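2-hydroxyisobutyryl-CoA synthetase (Aquincola tertiaricarbonis, PDB 6HDY) belongs to the ANL superfamily of AMP-binding enzymes, built from an AMP-binding domain and a smaller C-terminal domain. Local coordinates at residues A[316-327]-A[339-350]. Numbering follows the deposited sequence.
With 8LQ ([[(2~{R},3~{S},4~{R},5~{R})-5-(6-aminopurin-9-yl)-3,4-bis(oxidanyl)oxolan-2-yl]methoxy-oxidanyl-phosphoryl] (3~{S})-3-oxidanylbutanoate), chain C.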
ATOM      1  N   ARG A 316      -1.597 -31.915  21.106  1.00 46.57           N
ATOM      2  CA  ARG A 316      -1.646 -32.326  19.702  1.00 45.89           C
ATOM      3  C   ARG A 316      -2.601 -33.496  19.492  1.00 50.93           C
ATOM      4  O   ARG A 316      -2.652 -34.397  20.328  1.00 53.51           O
ATOM      5  CB  ARG A 316      -0.243 -32.691  19.174  1.00 46.36           C
ATOM      6  CG  ARG A 316       0.710 -31.503  18.976  1.00 46.37           C
ATOM      7  CD  ARG A 316       2.156 -31.963  18.806  1.00 48.18           C
ATOM      8  NE  ARG A 316       2.659 -32.672  19.991  1.00 51.06           N
ATOM      9  CZ  ARG A 316       3.771 -33.407  20.030  1.00 59.94           C
ATOM     10  NH1 ARG A 316       4.526 -33.541  18.946  1.00 42.53           N
ATOM     11  NH2 ARG A 316       4.129 -34.020  21.149  1.00 48.32           N
ATOM     12  N   VAL A 317      -3.402 -33.440  18.410  1.00 45.88           N
ATOM     13  CA  VAL A 317      -4.320 -34.515  18.018  1.00 45.85           C
ATOM     14  C   VAL A 317      -3.512 -35.460  17.110  1.00 50.83           C
ATOM     15  O   VAL A 317      -2.573 -34.976  16.454  1.00 49.75           O
ATOM     16  CB  VAL A 317      -5.639 -34.024  17.335  1.00 48.82           C
ATOM     17  CG1 VAL A 317      -6.451 -33.133  18.264  1.00 49.04           C
ATOM     18  CG2 VAL A 317      -5.399 -33.334  15.993  1.00 46.58           C
ATOM     19  N   PRO A 318      -3.813 -36.786  17.040  1.00 49.33           N
ATOM     20  CA  PRO A 318      -3.036 -37.659  16.132  1.00 49.31           C
ATOM     21  C   PRO A 318      -3.221 -37.245  14.673  1.00 51.67           C
ATOM     22  O   PRO A 318      -4.211 -36.575  14.361  1.00 50.13           O
ATOM     23  CB  PRO A 318      -3.648 -39.058  16.372  1.00 52.95           C
ATOM     24  CG  PRO A 318      -4.356 -38.964  17.674  1.00 57.33           C
ATOM     25  CD  PRO A 318      -4.862 -37.560  17.743  1.00 52.11           C
ATOM     26  N   TYR A 319      -2.287 -37.638  13.782  1.00 48.65           N
ATOM     27  CA  TYR A 319      -2.419 -37.347  12.351  1.00 47.84           C
ATOM     28  C   TYR A 319      -3.640 -38.068  11.784  1.00 55.22           C
ATOM     29  O   TYR A 319      -3.945 -39.191  12.186  1.00 57.39           O
ATOM     30  CB  TYR A 319      -1.145 -37.705  11.589  1.00 49.11           C
ATOM     31  CG  TYR A 319       0.059 -36.895  12.013  1.00 49.57           C
ATOM     32  CD1 TYR A 319       0.089 -35.509  11.850  1.00 49.26           C
ATOM     33  CD2 TYR A 319       1.169 -37.508  12.584  1.00 51.27           C
ATOM     34  CE1 TYR A 319       1.207 -34.759  12.223  1.00 48.16           C
ATOM     35  CE2 TYR A 319       2.281 -36.768  12.978  1.00 51.49           C
ATOM     36  CZ  TYR A 319       2.300 -35.395  12.792  1.00 54.12           C
ATOM     37  OH  TYR A 319       3.415 -34.686  13.156  1.00 50.62           O
ATOM     38  N   GLY A 320      -4.365 -37.391  10.909  1.00 52.03           N
ATOM     39  CA  GLY A 320      -5.610 -37.911  10.354  1.00 53.19           C
ATOM     40  C   GLY A 320      -6.817 -37.379  11.103  1.00 57.65           C
ATOM     41  O   GLY A 320      -7.955 -37.639  10.709  1.00 58.72           O
ATOM     42  N   GLN A 321      -6.570 -36.627  12.196  1.00 53.27           N
ATOM     43  CA  GLN A 321      -7.611 -36.022  13.029  1.00 52.75           C
ATOM     44  C   GLN A 321      -7.650 -34.483  12.904  1.00 52.62           C
ATOM     45  O   GLN A 321      -6.652 -33.853  12.539  1.00 48.89           O
ATOM     46  CB  GLN A 321      -7.496 -36.491  14.493  1.00 54.80           C
ATOM     47  CG  GLN A 321      -8.819 -36.511  15.269  1.00 74.49           C
ATOM     48  CD  GLN A 321      -9.961 -37.119  14.485  1.00 87.08           C
ATOM     49  OE1 GLN A 321      -9.929 -38.302  14.122  1.00 87.05           O
ATOM     50  NE2 GLN A 321     -10.978 -36.308  14.175  1.00 64.77           N
ATOM     51  N   ARG A 322      -8.848 -33.906  13.136  1.00 49.15           N
ATOM     52  CA  ARG A 322      -9.128 -32.472  13.073  1.00 46.67           C
ATOM     53  C   ARG A 322      -8.810 -31.799  14.411  1.00 48.98           C
ATOM     54  O   ARG A 322      -8.968 -32.411  15.470  1.00 49.25           O
ATOM     55  CB  ARG A 322     -10.602 -32.223  12.698  1.00 47.24           C
ATOM     56  CG  ARG A 322     -10.976 -32.532  11.248  1.00 51.02           C
ATOM     57  CD  ARG A 322     -12.452 -32.252  10.988  1.00 61.02           C
ATOM     58  NE  ARG A 322     -12.752 -32.176   9.552  1.00 72.56           N
ATOM     59  CZ  ARG A 322     -13.738 -31.454   9.020  1.00 89.37           C
ATOM     60  NH1 ARG A 322     -13.929 -31.445   7.705  1.00 73.04           N
ATOM     61  NH2 ARG A 322     -14.532 -30.723   9.798  1.00 78.10           N
ATOM     62  N   GLY A 323      -8.395 -30.540  14.354  1.00 43.59           N
ATOM     63  CA  GLY A 323      -8.072 -29.759  15.546  1.00 42.16           C
ATOM     64  C   GLY A 323      -7.793 -28.296  15.258  1.00 44.11           C
ATOM     65  O   GLY A 323      -8.018 -27.821  14.140  1.00 43.82           O
ATOM     66  N   THR A 324      -7.302 -27.569  16.265  1.00 39.53           N
ATOM     67  CA  THR A 324      -7.020 -26.157  16.104  1.00 37.69           C
ATOM     68  C   THR A 324      -5.522 -25.860  15.995  1.00 39.96           C
ATOM     69  O   THR A 324      -4.756 -26.265  16.862  1.00 40.83           O
ATOM     70  CB  THR A 324      -7.719 -25.290  17.188  1.00 39.46           C
ATOM     71  OG1 THR A 324      -7.608 -23.921  16.796  1.00 35.47           O
ATOM     72  CG2 THR A 324      -7.142 -25.474  18.594  1.00 38.94           C
ATOM     73  N   PRO A 325      -5.090 -25.115  14.960  1.00 35.60           N
ATOM     74  CA  PRO A 325      -3.668 -24.727  14.880  1.00 34.89           C
ATOM     75  C   PRO A 325      -3.230 -23.786  16.018  1.00 39.14           C
ATOM     76  O   PRO A 325      -3.894 -22.787  16.339  1.00 39.23           O
ATOM     77  CB  PRO A 325      -3.564 -24.046  13.511  1.00 35.10           C
ATOM     78  CG  PRO A 325      -4.793 -24.511  12.736  1.00 39.17           C
ATOM     79  CD  PRO A 325      -5.847 -24.615  13.793  1.00 36.15           C
ATOM     80  N   VAL A 326      -2.125 -24.157  16.665  1.00 35.27           N
ATOM     81  CA  VAL A 326      -1.457 -23.425  17.747  1.00 33.65           C
ATOM     82  C   VAL A 326      -0.057 -23.199  17.180  1.00 37.65           C
ATOM     83  O   VAL A 326       0.558 -24.154  16.686  1.00 36.06           O
ATOM     84  CB  VAL A 326      -1.477 -24.189  19.110  1.00 37.31           C
ATOM     85  CG1 VAL A 326      -0.503 -23.579  20.131  1.00 36.51           C
ATOM     86  CG2 VAL A 326      -2.891 -24.258  19.686  1.00 37.17           C
ATOM     87  N   TYR A 327       0.411 -21.919  17.174  1.00 33.15           N
ATOM     88  CA  TYR A 327       1.669 -21.566  16.521  1.00 31.05           C
ATOM     89  C   TYR A 327       2.713 -20.942  17.414  1.00 34.50           C
ATOM     90  O   TYR A 327       2.381 -20.171  18.312  1.00 33.97           O
ATOM     91  CB  TYR A 327       1.414 -20.599  15.356  1.00 30.32           C
ATOM     92  CG  TYR A 327       0.405 -21.022  14.313  1.00 32.99           C
ATOM     93  CD1 TYR A 327       0.754 -21.908  13.292  1.00 35.47           C
ATOM     94  CD2 TYR A 327      -0.863 -20.448  14.270  1.00 32.35           C
ATOM     95  CE1 TYR A 327      -0.142 -22.224  12.267  1.00 33.46           C
ATOM     96  CE2 TYR A 327      -1.760 -20.741  13.240  1.00 31.71           C
ATOM     97  CZ  TYR A 327      -1.396 -21.636  12.246  1.00 36.65           C
ATOM     98  OH  TYR A 327      -2.285 -21.952  11.247  1.00 32.98           O
ATOM     99  N   ARG A 339       2.996 -20.307  21.278  1.00 35.62           N
ATOM    100  CA  ARG A 339       1.782 -21.094  21.411  1.00 35.43           C
ATOM    101  C   ARG A 339       0.548 -20.203  21.314  1.00 38.68           C
ATOM    102  O   ARG A 339      -0.314 -20.222  22.184  1.00 39.83           O
ATOM    103  CB  ARG A 339       1.809 -22.013  22.665  1.00 38.96           C
ATOM    104  CG  ARG A 339       2.578 -23.272  22.364  1.00 53.80           C
ATOM    105  CD  ARG A 339       2.722 -24.268  23.490  1.00 63.70           C
ATOM    106  NE  ARG A 339       1.475 -24.623  24.164  1.00 67.10           N
ATOM    107  CZ  ARG A 339       0.638 -25.583  23.786  1.00 67.37           C
ATOM    108  NH1 ARG A 339       0.861 -26.269  22.670  1.00 47.97           N
ATOM    109  NH2 ARG A 339      -0.440 -25.849  24.505  1.00 49.87           N
ATOM    110  N   LEU A 340       0.459 -19.417  20.234  1.00 35.08           N
ATOM    111  CA  LEU A 340      -0.742 -18.610  19.993  1.00 35.15           C
ATOM    112  C   LEU A 340      -1.841 -19.505  19.412  1.00 37.19           C
ATOM    113  O   LEU A 340      -1.620 -20.229  18.432  1.00 33.69           O
ATOM    114  CB  LEU A 340      -0.490 -17.387  19.081  1.00 33.66           C
ATOM    115  CG  LEU A 340      -1.709 -16.540  18.604  1.00 35.90           C
ATOM    116  CD1 LEU A 340      -2.338 -15.751  19.761  1.00 35.93           C
ATOM    117  CD2 LEU A 340      -1.311 -15.588  17.469  1.00 30.01           C
ATOM    118  N   LEU A 341      -3.012 -19.458  20.063  1.00 35.62           N
ATOM    119  CA  LEU A 341      -4.214 -20.179  19.683  1.00 35.31           C
ATOM    120  C   LEU A 341      -4.842 -19.455  18.465  1.00 37.56           C
ATOM    121  O   LEU A 341      -5.133 -18.267  18.546  1.00 37.37           O
ATOM    122  CB  LEU A 341      -5.182 -20.227  20.887  1.00 36.97           C
ATOM    123  CG  LEU A 341      -6.593 -20.806  20.653  1.00 42.13           C
ATOM    124  CD1 LEU A 341      -6.532 -22.256  20.187  1.00 42.04           C
ATOM    125  CD2 LEU A 341      -7.427 -20.715  21.922  1.00 45.29           C
ATOM    126  N   SER A 342      -4.988 -20.156  17.329  1.00 34.31           N
ATOM    127  CA  SER A 342      -5.545 -19.551  16.116  1.00 32.30           C
ATOM    128  C   SER A 342      -7.043 -19.397  16.194  1.00 36.29           C
ATOM    129  O   SER A 342      -7.580 -18.398  15.716  1.00 36.12           O
ATOM    130  CB  SER A 342      -5.177 -20.359  14.878  1.00 32.02           C
ATOM    131  OG  SER A 342      -5.880 -21.591  14.864  1.00 34.64           O
ATOM    132  N   GLY A 343      -7.694 -20.385  16.797  1.00 34.67           N
ATOM    133  CA  GLY A 343      -9.144 -20.470  16.897  1.00 36.47           C
ATOM    134  C   GLY A 343      -9.737 -21.014  15.609  1.00 42.36           C
ATOM    135  O   GLY A 343     -10.945 -20.912  15.390  1.00 43.87           O
ATOM    136  N   ASP A 344      -8.880 -21.594  14.739  1.00 37.43           N
ATOM    137  CA  ASP A 344      -9.259 -22.134  13.440  1.00 35.28           C
ATOM    138  C   ASP A 344      -9.424 -23.630  13.513  1.00 41.61           C
ATOM    139  O   ASP A 344      -9.026 -24.235  14.504  1.00 41.95           O
ATOM    140  CB  ASP A 344      -8.218 -21.749  12.379  1.00 33.65           C
ATOM    141  CG  ASP A 344      -8.143 -20.262  12.141  1.00 34.05           C
ATOM    142  OD1 ASP A 344      -9.204 -19.633  11.993  1.00 35.31           O
ATOM    143  OD2 ASP A 344      -7.021 -19.726  12.092  1.00 32.49           O
ATOM    144  N   LEU A 345     -10.039 -24.232  12.478  1.00 37.60           N
ATOM    145  CA  LEU A 345     -10.194 -25.671  12.405  1.00 37.31           C
ATOM    146  C   LEU A 345      -9.473 -26.198  11.173  1.00 40.61           C
ATOM    147  O   LEU A 345      -9.568 -25.614  10.090  1.00 38.46           O
ATOM    148  CB  LEU A 345     -11.679 -26.090  12.419  1.00 38.18           C
ATOM    149  CG  LEU A 345     -11.944 -27.547  12.725  1.00 43.56           C
ATOM    150  CD1 LEU A 345     -11.748 -27.847  14.198  1.00 43.75           C
ATOM    151  CD2 LEU A 345     -13.347 -27.953  12.294  1.00 46.47           C
ATOM    152  N   THR A 346      -8.727 -27.293  11.350  1.00 38.48           N
ATOM    153  CA  THR A 346      -8.011 -27.958  10.257  1.00 37.84           C
ATOM    154  C   THR A 346      -7.888 -29.458  10.548  1.00 44.18           C
ATOM    155  O   THR A 346      -8.277 -29.928  11.615  1.00 45.42           O
ATOM    156  CB  THR A 346      -6.625 -27.295  10.010  1.00 42.26           C
ATOM    157  OG1 THR A 346      -6.134 -27.680   8.727  1.00 41.84           O
ATOM    158  CG2 THR A 346      -5.593 -27.661  11.073  1.00 38.77           C
ATOM    159  N   LEU A 347      -7.341 -30.188   9.586  1.00 41.16           N
ATOM    160  CA  LEU A 347      -6.982 -31.590   9.670  1.00 41.14           C
ATOM    161  C   LEU A 347      -5.535 -31.625   9.191  1.00 42.81           C
ATOM    162  O   LEU A 347      -5.194 -30.991   8.180  1.00 40.56           O
ATOM    163  CB  LEU A 347      -7.868 -32.471   8.761  1.00 41.78           C
ATOM    164  CG  LEU A 347      -7.691 -33.989   8.946  1.00 47.40           C
ATOM    165  CD1 LEU A 347      -8.993 -34.705   8.752  1.00 50.29           C
ATOM    166  CD2 LEU A 347      -6.675 -34.559   7.983  1.00 46.94           C
ATOM    167  N   TRP A 348      -4.701 -32.386   9.905  1.00 41.01           N
ATOM    168  CA  TRP A 348      -3.296 -32.568   9.562  1.00 40.85           C
ATOM    169  C   TRP A 348      -2.944 -34.058   9.427  1.00 46.81           C
ATOM    170  O   TRP A 348      -3.509 -34.901  10.130  1.00 46.34           O
ATOM    171  CB  TRP A 348      -2.332 -31.793  10.513  1.00 38.28           C
ATOM    172  CG  TRP A 348      -2.071 -32.346  11.903  1.00 39.96           C
ATOM    173  CD1 TRP A 348      -2.858 -33.199  12.630  1.00 44.06           C
ATOM    174  CD2 TRP A 348      -0.986 -31.971  12.764  1.00 39.63           C
ATOM    175  NE1 TRP A 348      -2.290 -33.432  13.863  1.00 43.79           N
ATOM    176  CE2 TRP A 348      -1.138 -32.696  13.969  1.00 44.57           C
ATOM    177  CE3 TRP A 348       0.114 -31.096  12.627  1.00 39.89           C
ATOM    178  CZ2 TRP A 348      -0.248 -32.552  15.040  1.00 44.54           C
ATOM    179  CZ3 TRP A 348       1.012 -30.990  13.671  1.00 41.77           C
ATOM    180  CH2 TRP A 348       0.820 -31.698  14.869  1.00 43.88           C
ATOM    181  N   THR A 349      -2.056 -34.370   8.468  1.00 45.24           N
ATOM    182  CA  THR A 349      -1.568 -35.730   8.189  1.00 47.36           C
ATOM    183  C   THR A 349      -0.055 -35.673   8.075  1.00 52.01           C
ATOM    184  O   THR A 349       0.507 -34.579   7.958  1.00 51.27           O
ATOM    185  CB  THR A 349      -2.232 -36.327   6.930  1.00 51.40           C
ATOM    186  OG1 THR A 349      -2.054 -35.442   5.819  1.00 52.61           O
ATOM    187  CG2 THR A 349      -3.702 -36.643   7.133  1.00 44.47           C
ATOM    188  N   ASN A 350       0.607 -36.824   8.177  1.00 49.82           N
ATOM    189  CA  ASN A 350       2.058 -36.887   8.080  1.00 50.56           C
ATOM    190  C   ASN A 350       2.539 -37.933   7.061  1.00 56.31           C
ATOM    191  O   ASN A 350       3.554 -38.600   7.267  1.00 57.82           O
ATOM    192  CB  ASN A 350       2.710 -37.072   9.450  1.00 51.79           C
ATOM    193  CG  ASN A 350       4.161 -36.644   9.490  1.00 70.45           C
ATOM    194  OD1 ASN A 350       4.597 -35.762   8.737  1.00 68.16           O
ATOM    195  ND2 ASN A 350       4.949 -37.281  10.346  1.00 61.01           N
TER
HETATM  196  N9  8LQ C 502      -7.108 -17.405   7.135  1.00 38.02           N
HETATM  197  C8  8LQ C 502      -5.967 -16.825   6.728  1.00 39.25           C
HETATM  198  N7  8LQ C 502      -5.435 -17.563   5.760  1.00 39.26           N
HETATM  199  C5  8LQ C 502      -6.234 -18.627   5.574  1.00 39.51           C
HETATM  200  C6  8LQ C 502      -6.217 -19.659   4.702  1.00 36.41           C
HETATM  201  N6  8LQ C 502      -5.203 -19.750   3.855  1.00 30.16           N
HETATM  202  N1  8LQ C 502      -7.175 -20.605   4.701  1.00 38.77           N
HETATM  203  C2  8LQ C 502      -8.251 -20.521   5.589  1.00 35.87           C
HETATM  204  N3  8LQ C 502      -8.288 -19.415   6.425  1.00 36.00           N
HETATM  205  C4  8LQ C 502      -7.274 -18.518   6.425  1.00 38.60           C
HETATM  206  CAA 8LQ C 502      -1.864 -11.984   6.967  0.50 17.86           C
HETATM  207  CAZ 8LQ C 502      -2.363 -13.254   6.228  0.50 21.54           C
HETATM  208  OAE 8LQ C 502      -3.087 -12.875   5.061  0.50 17.92           O
HETATM  209  CAL 8LQ C 502      -3.277 -14.128   7.109  0.50 28.86           C
HETATM  210  CAS 8LQ C 502      -4.462 -13.311   7.643  0.50 38.33           C
HETATM  211  OAC 8LQ C 502      -5.421 -13.073   6.914  0.50 40.65           O
HETATM  212  OAQ 8LQ C 502      -4.311 -12.823   8.927  1.00 43.29           O
HETATM  213  PBC 8LQ C 502      -5.521 -12.207   9.772  1.00 41.42           P
HETATM  214  OAH 8LQ C 502      -5.951 -10.908   8.966  1.00 41.96           O
HETATM  215  OAD 8LQ C 502      -5.170 -11.919  11.174  1.00 50.88           O
HETATM  216  O5' 8LQ C 502      -6.642 -13.319   9.715  1.00 37.90           O
HETATM  217  C5' 8LQ C 502      -6.263 -14.630  10.129  1.00 34.53           C
HETATM  218  C4' 8LQ C 502      -7.436 -15.565   9.976  1.00 32.16           C
HETATM  219  O4' 8LQ C 502      -7.853 -15.589   8.585  1.00 31.98           O
HETATM  220  C3' 8LQ C 502      -6.950 -16.921  10.266  1.00 32.79           C
HETATM  221  O3' 8LQ C 502      -7.006 -17.181  11.697  1.00 32.30           O
HETATM  222  C2' 8LQ C 502      -7.952 -17.763   9.473  1.00 34.30           C
HETATM  223  O2' 8LQ C 502      -9.272 -17.814  10.145  1.00 35.31           O
HETATM  224  C1' 8LQ C 502      -8.063 -16.956   8.200  1.00 31.59           C
HETATM  225  O   HOH W   1      -4.569 -20.503  11.097  1.00 39.45           O
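Tyr319 turns an edge onto Trp348: its CE1 sits over the middle of the indole face, 3.6 Å from Trp348 CE2, with the ring planes 50° apart in an edge-to-face pair. The loop that follows strand 340-347 also supplies a CH-pi contact, for Asn350 CB stands over the centre of the Tyr319 ring, 3.5 Å from its centroid. Trp348 suits its place because it is both broad and polar at one edge. With chi1 at 76°, CG lies between backbone N and carbonyl carbon, and the indole swings toward the residue just before the Pro318 turn, where NE1 donates to Val317 O (3.0 Å) within the ring plane but well above the plane of that carbonyl.

Backbone bonds organise the rest. Gly320, in the type II turn Pro318 to Gln321, gives its N-H in an almost perfectly straight bond to Trp348 O (2.7 Å); at its positive phi a side chain would jam against the preceding carbonyl O. Strands 322-329 and 340-347 form a beta hairpin inside the antiparallel sheet, paired at Gly323 with Thr346 and again at Tyr327 with Leu340. Between these pairs the register slips by two residues, and at the far end Arg339 and Leu340 both face Tyr327 as a G1 bulge.

Hydroxyls bridge the slip, where regular pairing is interrupted. Pro325 lacks an N-H but offers its O: Ser342 N and OG both reach it, the hydroxyl at 2.7 Å on a lone pair, while the same OG accepts from Asp344 N in an ST turn. A chi1 of -169° turns Thr324 OG1 away from its own N to donate to Asp344 O (2.7 Å).

The irregular stretch presents Asp344 to the ligand 8LQ: OD1 accepts from O2' and OD2 from O3', each at 2.6 Å, so the carboxylate straddles the ribose diol. One water joins Asp344 OD2 to Tyr327 OH.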